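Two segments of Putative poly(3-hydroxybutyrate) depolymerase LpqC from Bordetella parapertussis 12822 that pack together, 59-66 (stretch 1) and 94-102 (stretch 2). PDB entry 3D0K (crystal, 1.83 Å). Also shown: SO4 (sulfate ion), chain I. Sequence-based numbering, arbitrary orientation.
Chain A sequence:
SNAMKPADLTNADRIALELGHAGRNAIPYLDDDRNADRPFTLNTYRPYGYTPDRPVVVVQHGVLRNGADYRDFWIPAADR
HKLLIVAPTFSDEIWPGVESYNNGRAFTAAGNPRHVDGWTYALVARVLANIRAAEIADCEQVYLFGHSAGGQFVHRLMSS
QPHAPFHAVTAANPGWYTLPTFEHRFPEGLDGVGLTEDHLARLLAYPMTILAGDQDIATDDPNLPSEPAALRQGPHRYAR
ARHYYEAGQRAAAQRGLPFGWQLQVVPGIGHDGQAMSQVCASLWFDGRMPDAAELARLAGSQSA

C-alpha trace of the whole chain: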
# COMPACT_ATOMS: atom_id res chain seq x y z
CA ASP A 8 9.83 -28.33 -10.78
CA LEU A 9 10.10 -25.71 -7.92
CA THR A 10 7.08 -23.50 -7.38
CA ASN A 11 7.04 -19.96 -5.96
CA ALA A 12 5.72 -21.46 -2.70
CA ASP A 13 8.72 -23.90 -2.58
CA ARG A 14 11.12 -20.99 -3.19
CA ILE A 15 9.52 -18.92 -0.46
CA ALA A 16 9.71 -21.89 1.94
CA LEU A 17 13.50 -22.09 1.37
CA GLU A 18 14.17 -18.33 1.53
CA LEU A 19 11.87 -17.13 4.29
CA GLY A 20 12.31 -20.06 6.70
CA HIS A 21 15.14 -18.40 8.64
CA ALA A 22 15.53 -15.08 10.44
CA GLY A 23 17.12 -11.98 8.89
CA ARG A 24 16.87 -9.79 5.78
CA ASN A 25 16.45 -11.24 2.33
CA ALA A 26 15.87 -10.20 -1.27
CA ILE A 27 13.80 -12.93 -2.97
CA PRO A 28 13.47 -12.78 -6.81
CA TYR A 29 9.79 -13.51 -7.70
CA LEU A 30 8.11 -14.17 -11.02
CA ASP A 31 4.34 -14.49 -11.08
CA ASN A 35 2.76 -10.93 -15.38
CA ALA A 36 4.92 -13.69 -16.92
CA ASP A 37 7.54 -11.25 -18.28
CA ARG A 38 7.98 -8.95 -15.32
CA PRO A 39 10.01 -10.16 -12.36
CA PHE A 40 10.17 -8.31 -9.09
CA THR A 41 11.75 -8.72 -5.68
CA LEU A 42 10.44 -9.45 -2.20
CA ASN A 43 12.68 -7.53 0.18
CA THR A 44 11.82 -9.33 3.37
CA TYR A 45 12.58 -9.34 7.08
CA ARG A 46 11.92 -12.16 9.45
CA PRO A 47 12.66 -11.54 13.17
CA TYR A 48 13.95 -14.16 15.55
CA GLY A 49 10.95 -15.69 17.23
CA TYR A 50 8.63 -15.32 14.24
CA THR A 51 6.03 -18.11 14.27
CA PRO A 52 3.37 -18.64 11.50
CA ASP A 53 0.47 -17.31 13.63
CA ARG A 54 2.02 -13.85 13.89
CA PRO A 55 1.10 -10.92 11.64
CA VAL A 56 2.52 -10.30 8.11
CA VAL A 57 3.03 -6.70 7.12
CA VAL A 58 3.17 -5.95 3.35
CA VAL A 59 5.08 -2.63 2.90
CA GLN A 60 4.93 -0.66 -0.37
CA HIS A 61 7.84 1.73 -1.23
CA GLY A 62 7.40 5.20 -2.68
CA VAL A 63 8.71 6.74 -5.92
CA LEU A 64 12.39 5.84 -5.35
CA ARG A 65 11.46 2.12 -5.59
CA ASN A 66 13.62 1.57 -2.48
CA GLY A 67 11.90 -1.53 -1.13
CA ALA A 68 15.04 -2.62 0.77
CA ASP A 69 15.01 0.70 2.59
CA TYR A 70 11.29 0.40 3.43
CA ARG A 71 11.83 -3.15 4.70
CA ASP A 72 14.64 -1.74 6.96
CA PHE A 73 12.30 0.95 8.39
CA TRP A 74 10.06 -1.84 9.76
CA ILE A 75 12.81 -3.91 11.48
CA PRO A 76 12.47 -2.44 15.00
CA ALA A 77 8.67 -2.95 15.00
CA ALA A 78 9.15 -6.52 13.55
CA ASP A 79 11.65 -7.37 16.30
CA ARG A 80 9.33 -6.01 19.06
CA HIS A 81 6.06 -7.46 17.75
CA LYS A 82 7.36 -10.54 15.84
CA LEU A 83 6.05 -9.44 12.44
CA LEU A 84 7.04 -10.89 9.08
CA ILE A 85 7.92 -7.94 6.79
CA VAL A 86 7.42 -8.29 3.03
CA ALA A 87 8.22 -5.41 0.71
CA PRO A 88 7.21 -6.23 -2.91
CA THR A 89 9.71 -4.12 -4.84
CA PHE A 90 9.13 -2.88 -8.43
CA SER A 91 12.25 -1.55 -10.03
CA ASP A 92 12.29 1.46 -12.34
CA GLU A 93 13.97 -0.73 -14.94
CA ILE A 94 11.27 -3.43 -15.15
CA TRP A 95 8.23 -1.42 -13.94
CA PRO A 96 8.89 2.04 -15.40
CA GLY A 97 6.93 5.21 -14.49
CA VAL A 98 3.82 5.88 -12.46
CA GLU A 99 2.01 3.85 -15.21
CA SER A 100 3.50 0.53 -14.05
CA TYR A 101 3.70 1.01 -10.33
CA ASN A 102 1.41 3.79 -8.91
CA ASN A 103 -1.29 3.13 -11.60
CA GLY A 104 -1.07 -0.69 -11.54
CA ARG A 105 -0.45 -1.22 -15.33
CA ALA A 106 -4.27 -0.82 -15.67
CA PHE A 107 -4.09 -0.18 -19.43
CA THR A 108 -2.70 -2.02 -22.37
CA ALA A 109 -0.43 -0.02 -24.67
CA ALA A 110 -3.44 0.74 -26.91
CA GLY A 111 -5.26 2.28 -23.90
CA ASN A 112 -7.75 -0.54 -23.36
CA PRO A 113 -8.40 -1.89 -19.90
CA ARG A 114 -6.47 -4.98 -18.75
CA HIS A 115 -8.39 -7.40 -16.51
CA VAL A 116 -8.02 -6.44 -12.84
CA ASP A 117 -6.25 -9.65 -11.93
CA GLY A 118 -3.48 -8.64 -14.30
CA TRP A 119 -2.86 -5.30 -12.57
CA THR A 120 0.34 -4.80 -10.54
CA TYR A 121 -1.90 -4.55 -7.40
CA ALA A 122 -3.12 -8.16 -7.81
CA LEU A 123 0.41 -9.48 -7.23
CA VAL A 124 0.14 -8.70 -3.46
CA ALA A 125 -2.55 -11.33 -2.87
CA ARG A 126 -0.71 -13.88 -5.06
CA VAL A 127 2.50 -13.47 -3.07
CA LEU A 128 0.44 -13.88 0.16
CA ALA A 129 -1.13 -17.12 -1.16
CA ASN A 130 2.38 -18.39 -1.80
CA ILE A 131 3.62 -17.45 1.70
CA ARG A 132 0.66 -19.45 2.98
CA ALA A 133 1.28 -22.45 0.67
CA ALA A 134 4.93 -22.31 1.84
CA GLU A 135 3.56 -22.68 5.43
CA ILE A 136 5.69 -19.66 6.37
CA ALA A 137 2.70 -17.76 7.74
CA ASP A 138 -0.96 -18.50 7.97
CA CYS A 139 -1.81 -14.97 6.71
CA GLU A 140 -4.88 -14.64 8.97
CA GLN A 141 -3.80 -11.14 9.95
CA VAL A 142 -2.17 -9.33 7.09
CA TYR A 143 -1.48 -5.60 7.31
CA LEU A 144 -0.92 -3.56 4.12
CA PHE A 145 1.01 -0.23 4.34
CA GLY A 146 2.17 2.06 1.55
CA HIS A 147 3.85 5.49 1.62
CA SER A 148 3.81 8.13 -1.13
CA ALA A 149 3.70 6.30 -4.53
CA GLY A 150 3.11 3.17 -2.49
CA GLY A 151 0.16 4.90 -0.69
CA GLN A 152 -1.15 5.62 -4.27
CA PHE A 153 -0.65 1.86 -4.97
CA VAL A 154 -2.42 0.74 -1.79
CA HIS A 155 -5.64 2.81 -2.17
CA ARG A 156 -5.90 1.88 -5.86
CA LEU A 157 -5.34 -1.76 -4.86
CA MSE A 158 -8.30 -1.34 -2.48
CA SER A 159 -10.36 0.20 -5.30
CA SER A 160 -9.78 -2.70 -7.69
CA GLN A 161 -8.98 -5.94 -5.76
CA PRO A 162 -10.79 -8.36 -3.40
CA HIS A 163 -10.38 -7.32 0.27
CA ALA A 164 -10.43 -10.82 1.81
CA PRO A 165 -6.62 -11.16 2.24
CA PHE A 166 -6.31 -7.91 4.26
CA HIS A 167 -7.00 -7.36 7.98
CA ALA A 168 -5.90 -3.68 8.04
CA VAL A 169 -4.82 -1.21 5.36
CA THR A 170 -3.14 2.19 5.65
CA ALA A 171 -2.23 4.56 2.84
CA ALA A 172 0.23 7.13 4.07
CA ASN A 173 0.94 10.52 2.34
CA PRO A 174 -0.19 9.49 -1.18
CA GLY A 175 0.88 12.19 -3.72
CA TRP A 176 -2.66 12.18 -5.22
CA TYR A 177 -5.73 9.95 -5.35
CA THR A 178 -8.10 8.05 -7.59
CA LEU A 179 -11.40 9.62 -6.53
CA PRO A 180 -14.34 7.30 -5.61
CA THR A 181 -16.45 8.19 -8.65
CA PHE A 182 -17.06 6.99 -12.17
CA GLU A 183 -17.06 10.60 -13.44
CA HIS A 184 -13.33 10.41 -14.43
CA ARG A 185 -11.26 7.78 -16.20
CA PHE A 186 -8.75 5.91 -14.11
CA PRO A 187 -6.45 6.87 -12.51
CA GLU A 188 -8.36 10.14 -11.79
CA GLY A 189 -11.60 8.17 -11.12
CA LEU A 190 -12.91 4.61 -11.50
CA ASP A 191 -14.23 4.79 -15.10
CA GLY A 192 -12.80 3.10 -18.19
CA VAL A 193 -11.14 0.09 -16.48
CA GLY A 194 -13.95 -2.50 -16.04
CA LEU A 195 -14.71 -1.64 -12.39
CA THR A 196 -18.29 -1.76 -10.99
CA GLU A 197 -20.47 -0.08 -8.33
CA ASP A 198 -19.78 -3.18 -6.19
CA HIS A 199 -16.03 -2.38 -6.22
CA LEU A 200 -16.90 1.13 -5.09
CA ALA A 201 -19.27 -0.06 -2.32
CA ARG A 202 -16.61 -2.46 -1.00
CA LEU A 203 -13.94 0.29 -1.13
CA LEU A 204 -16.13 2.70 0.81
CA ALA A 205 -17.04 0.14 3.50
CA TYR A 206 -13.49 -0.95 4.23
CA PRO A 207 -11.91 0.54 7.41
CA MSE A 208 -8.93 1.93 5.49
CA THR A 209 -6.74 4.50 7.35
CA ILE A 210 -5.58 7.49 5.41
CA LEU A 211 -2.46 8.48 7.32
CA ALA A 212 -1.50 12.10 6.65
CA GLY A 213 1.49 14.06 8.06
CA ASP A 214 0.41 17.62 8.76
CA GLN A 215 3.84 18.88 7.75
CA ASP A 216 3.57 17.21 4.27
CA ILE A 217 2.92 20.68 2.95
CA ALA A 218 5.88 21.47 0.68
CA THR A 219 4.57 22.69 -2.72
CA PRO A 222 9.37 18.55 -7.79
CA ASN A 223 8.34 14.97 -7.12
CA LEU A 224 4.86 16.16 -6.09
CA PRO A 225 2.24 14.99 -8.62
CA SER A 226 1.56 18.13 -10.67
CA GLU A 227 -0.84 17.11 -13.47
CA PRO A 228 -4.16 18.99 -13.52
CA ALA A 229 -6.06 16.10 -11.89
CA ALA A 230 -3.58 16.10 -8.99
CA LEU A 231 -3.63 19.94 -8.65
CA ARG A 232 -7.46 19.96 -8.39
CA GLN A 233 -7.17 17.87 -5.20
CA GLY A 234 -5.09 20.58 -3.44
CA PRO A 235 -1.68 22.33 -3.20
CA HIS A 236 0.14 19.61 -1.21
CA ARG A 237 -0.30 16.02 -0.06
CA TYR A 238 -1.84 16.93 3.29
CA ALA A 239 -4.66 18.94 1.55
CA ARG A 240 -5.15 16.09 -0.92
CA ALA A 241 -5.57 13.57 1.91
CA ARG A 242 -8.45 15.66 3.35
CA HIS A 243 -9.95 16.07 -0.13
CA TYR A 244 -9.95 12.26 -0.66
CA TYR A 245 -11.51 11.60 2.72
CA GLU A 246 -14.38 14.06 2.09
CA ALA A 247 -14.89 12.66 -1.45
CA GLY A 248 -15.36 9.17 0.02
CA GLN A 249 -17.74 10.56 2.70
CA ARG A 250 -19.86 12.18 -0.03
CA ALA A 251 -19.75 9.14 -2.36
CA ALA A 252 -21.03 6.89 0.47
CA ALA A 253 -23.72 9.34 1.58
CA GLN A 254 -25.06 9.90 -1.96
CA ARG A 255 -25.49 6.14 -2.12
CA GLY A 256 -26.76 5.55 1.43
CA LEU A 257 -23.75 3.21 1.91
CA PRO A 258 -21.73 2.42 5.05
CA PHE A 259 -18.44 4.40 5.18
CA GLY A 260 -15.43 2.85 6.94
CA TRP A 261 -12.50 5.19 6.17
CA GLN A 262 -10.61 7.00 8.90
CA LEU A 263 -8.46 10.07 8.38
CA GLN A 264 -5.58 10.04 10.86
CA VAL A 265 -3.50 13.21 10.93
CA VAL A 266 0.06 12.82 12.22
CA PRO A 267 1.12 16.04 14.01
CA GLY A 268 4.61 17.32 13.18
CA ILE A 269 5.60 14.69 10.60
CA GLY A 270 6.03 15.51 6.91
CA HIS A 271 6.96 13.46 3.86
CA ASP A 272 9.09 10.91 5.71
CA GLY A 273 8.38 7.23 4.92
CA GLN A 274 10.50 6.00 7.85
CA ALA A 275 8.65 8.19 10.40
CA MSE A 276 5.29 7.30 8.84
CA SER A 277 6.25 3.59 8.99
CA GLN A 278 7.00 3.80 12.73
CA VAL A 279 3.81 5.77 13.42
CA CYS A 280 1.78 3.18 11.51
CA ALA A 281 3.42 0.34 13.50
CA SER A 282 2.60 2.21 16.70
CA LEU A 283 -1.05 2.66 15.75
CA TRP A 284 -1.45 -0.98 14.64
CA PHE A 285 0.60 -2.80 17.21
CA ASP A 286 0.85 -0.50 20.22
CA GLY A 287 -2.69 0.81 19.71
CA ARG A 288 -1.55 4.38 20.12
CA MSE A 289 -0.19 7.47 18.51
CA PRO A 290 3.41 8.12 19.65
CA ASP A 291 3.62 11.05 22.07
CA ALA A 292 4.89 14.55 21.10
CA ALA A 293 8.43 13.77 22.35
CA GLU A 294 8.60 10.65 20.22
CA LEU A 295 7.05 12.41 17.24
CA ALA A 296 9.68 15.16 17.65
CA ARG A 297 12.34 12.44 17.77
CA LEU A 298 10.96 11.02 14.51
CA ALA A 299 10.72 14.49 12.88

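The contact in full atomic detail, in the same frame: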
# COMPACT_ATOMS: atom_id res chain seq x y z
N VAL A 59 4.68 -4.06 2.89
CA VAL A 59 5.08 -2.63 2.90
C VAL A 59 5.35 -2.20 1.47
O VAL A 59 6.21 -2.80 0.80
CB VAL A 59 6.35 -2.47 3.77
CG1 VAL A 59 6.90 -1.08 3.66
CG2 VAL A 59 6.05 -2.83 5.23
N GLN A 60 4.67 -1.15 0.99
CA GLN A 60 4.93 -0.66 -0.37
C GLN A 60 5.73 0.65 -0.42
O GLN A 60 5.29 1.62 0.17
CB GLN A 60 3.66 -0.50 -1.16
CG GLN A 60 2.91 -1.83 -1.40
CD GLN A 60 3.73 -2.77 -2.29
OE1 GLN A 60 4.59 -2.32 -3.11
NE2 GLN A 60 3.47 -4.06 -2.18
N HIS A 61 6.85 0.62 -1.14
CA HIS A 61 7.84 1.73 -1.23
C HIS A 61 7.25 2.92 -1.97
O HIS A 61 6.23 2.80 -2.64
CB HIS A 61 9.12 1.22 -1.95
CG HIS A 61 8.87 0.57 -3.30
ND1 HIS A 61 8.26 1.22 -4.35
CD2 HIS A 61 9.17 -0.68 -3.76
CE1 HIS A 61 8.18 0.41 -5.40
NE2 HIS A 61 8.75 -0.74 -5.07
N GLY A 62 7.89 4.09 -1.87
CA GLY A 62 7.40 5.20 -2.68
C GLY A 62 8.09 5.24 -4.05
O GLY A 62 8.46 4.19 -4.62
N VAL A 63 8.31 6.46 -4.53
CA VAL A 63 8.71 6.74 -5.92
C VAL A 63 10.14 6.26 -6.23
O VAL A 63 10.42 5.82 -7.36
CB VAL A 63 8.49 8.26 -6.27
CG1 VAL A 63 9.48 9.16 -5.52
CG2 VAL A 63 8.53 8.49 -7.81
N LEU A 64 10.99 6.27 -5.20
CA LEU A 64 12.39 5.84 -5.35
C LEU A 64 12.54 4.33 -5.60
O LEU A 64 13.62 3.89 -6.01
CB LEU A 64 13.20 6.23 -4.11
CG LEU A 64 13.13 7.73 -3.74
CD1 LEU A 64 13.86 7.97 -2.41
CD2 LEU A 64 13.70 8.56 -4.84
N ARG A 65 11.46 3.58 -5.40
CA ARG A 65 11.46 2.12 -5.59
C ARG A 65 12.46 1.44 -4.63
O ARG A 65 13.03 0.39 -4.94
CB ARG A 65 11.73 1.70 -7.06
CG ARG A 65 10.89 2.44 -8.15
CD ARG A 65 9.36 2.50 -7.93
NE ARG A 65 8.69 3.10 -9.12
CZ ARG A 65 8.51 2.49 -10.30
NH1 ARG A 65 7.87 3.14 -11.27
NH2 ARG A 65 8.94 1.22 -10.50
N ASN A 66 12.65 2.05 -3.46
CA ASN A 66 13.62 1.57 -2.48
C ASN A 66 12.98 0.60 -1.49
O ASN A 66 12.88 0.87 -0.28
CB ASN A 66 14.31 2.79 -1.79
CG ASN A 66 13.30 3.77 -1.13
OD1 ASN A 66 12.14 3.93 -1.55
ND2 ASN A 66 13.75 4.41 -0.05
N ILE A 94 12.27 -2.46 -14.67
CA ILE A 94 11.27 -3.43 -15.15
C ILE A 94 9.81 -2.93 -15.07
O ILE A 94 8.93 -3.39 -15.84
CB ILE A 94 11.41 -4.77 -14.39
CG1 ILE A 94 12.84 -5.29 -14.54
CG2 ILE A 94 10.38 -5.83 -14.85
CD1 ILE A 94 13.20 -6.44 -13.62
N TRP A 95 9.57 -1.99 -14.15
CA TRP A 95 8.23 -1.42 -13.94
C TRP A 95 8.30 0.11 -14.06
O TRP A 95 8.09 0.84 -13.10
CB TRP A 95 7.72 -1.81 -12.56
CG TRP A 95 7.63 -3.28 -12.40
CD1 TRP A 95 8.66 -4.13 -12.04
CD2 TRP A 95 6.47 -4.10 -12.57
NE1 TRP A 95 8.19 -5.44 -11.99
CE2 TRP A 95 6.86 -5.45 -12.30
CE3 TRP A 95 5.14 -3.83 -12.92
CZ2 TRP A 95 5.96 -6.52 -12.37
CZ3 TRP A 95 4.23 -4.90 -13.00
CH2 TRP A 95 4.66 -6.24 -12.73
N PRO A 96 8.59 0.61 -15.28
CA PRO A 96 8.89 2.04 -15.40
C PRO A 96 7.67 2.98 -15.22
O PRO A 96 6.56 2.68 -15.66
CB PRO A 96 9.47 2.15 -16.84
CG PRO A 96 8.80 1.03 -17.56
CD PRO A 96 8.65 -0.09 -16.58
N GLY A 97 7.92 4.13 -14.57
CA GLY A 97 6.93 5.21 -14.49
C GLY A 97 5.80 4.95 -13.51
O GLY A 97 5.58 3.82 -13.04
N VAL A 98 5.05 6.01 -13.22
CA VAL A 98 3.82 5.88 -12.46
C VAL A 98 2.83 4.91 -13.16
O VAL A 98 1.99 4.33 -12.49
CB VAL A 98 3.16 7.26 -12.19
CG1 VAL A 98 4.14 8.18 -11.40
CG2 VAL A 98 2.66 7.92 -13.48
N GLU A 99 2.93 4.74 -14.49
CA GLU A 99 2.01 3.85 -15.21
C GLU A 99 2.09 2.41 -14.72
O GLU A 99 1.05 1.72 -14.63
CB GLU A 99 2.20 3.94 -16.75
CG GLU A 99 1.80 5.34 -17.32
CD GLU A 99 2.92 6.41 -17.21
OE1 GLU A 99 2.70 7.49 -17.80
OE2 GLU A 99 4.02 6.18 -16.61
N SER A 100 3.30 1.94 -14.37
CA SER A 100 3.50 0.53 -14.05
C SER A 100 3.36 0.26 -12.58
O SER A 100 3.03 -0.88 -12.19
CB SER A 100 4.90 0.04 -14.48
OG SER A 100 5.17 0.36 -15.84
N TYR A 101 3.71 1.24 -11.76
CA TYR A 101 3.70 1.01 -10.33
C TYR A 101 2.47 1.69 -9.68
O TYR A 101 1.49 1.02 -9.39
CB TYR A 101 5.02 1.48 -9.67
CG TYR A 101 5.00 1.29 -8.14
CD1 TYR A 101 4.72 0.04 -7.58
CD2 TYR A 101 5.32 2.36 -7.27
CE1 TYR A 101 4.73 -0.15 -6.20
CE2 TYR A 101 5.32 2.19 -5.84
CZ TYR A 101 5.02 0.91 -5.34
OH TYR A 101 5.01 0.73 -3.96
N ASN A 102 2.55 3.01 -9.43
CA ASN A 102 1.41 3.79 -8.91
C ASN A 102 0.03 3.41 -9.52
O ASN A 102 -0.96 3.31 -8.78
CB ASN A 102 1.55 5.31 -9.16
CG ASN A 102 2.88 5.91 -8.76
OD1 ASN A 102 2.91 7.10 -8.31
ND2 ASN A 102 3.97 5.19 -8.99
S SO4 I . 7.13 9.09 -14.02
O1 SO4 I . 6.56 10.35 -13.54
O2 SO4 I . 6.06 8.22 -14.50
O3 SO4 I . 8.09 9.43 -15.08
O4 SO4 I . 7.86 8.45 -12.92

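Which hydrogen bonds join the two stretches? Two side chains reaching in opposite senses across the gap make them, and each ends on a backbone carbonyl. Tyr-101 extends from stretch 2 and donates from OH to His-61 O at 2.7 Å. Arg-65 reaches back from stretch 1 and holds Trp-95 O with both terminal nitrogens, 2.9 Å from NH1 and 2.8 Å from NH2. A guanidinium suits this task because NH1 and NH2 are attached to the same carbon, CZ, and one N-H of each lies on the shared outer side, so both can point at a single oxygen; the N-H...O angles of 139° and 149° are bent, as such a shared acceptor requires.

How is the arginine placed to do this? Its CA-to-CB bond points sideways, but chi1 and chi2 both in the m range fold the chain, and an extended chi3 then carries the guanidinium to stretch 2. The carbonyl oxygens of Trp-95 and Gly-97 lie at the edge of the group, near its plane. Gly-97 O is 3.0 Å from Arg-65 NH1, yet the angle is too poor for a hydrogen bond; that oxygen instead accepts from Ser-100 N at 3.2 Å within its own stretch. Over one face of the guanidinium sits Tyr-101 CB, 3.7 Å from Arg-65 NH1, so the flat group has a carbon over one face, while the carbonyl oxygens of Trp-95 and Gly-97 lie at its edge.

What do the aromatic rings contribute? The rings of His-61 and Tyr-101 meet obliquely, with centroids 4.4 Å apart and planes at 38°. His-61 CE1 lies over one face of the tyrosine ring, 3.2 Å from Tyr-101 CZ. The histidine also donates within its own stretch, from His-61 ND1 to Gly-62 O at 3.0 Å; the same carbonyl accepts from Arg-65 N at 3.2 Å, closing the type I turn. At the edge of the tyrosine ring, the modelled Gln-60 OE1 is 3.2 Å from Tyr-101 OH.

What does the contact bury? The two stretches together cover 327 Å², with Tyr-101 giving 119 Å² and Arg-65 94 Å². The CA-to-CB bond of Tyr-101 points toward stretch 1, and chi1 is 178°; the length of the side chain lets a phenol reach a backbone carbonyl while its ring packs against His-61. The CA-to-CB bond of Trp-95 points toward stretch 1, but its indole leads away, leaving its carbonyl as the main point of attachment. Gly-97 suits a backbone with phi of 76°, and a CB there would come within 2.5 Å of Glu-99 OE2.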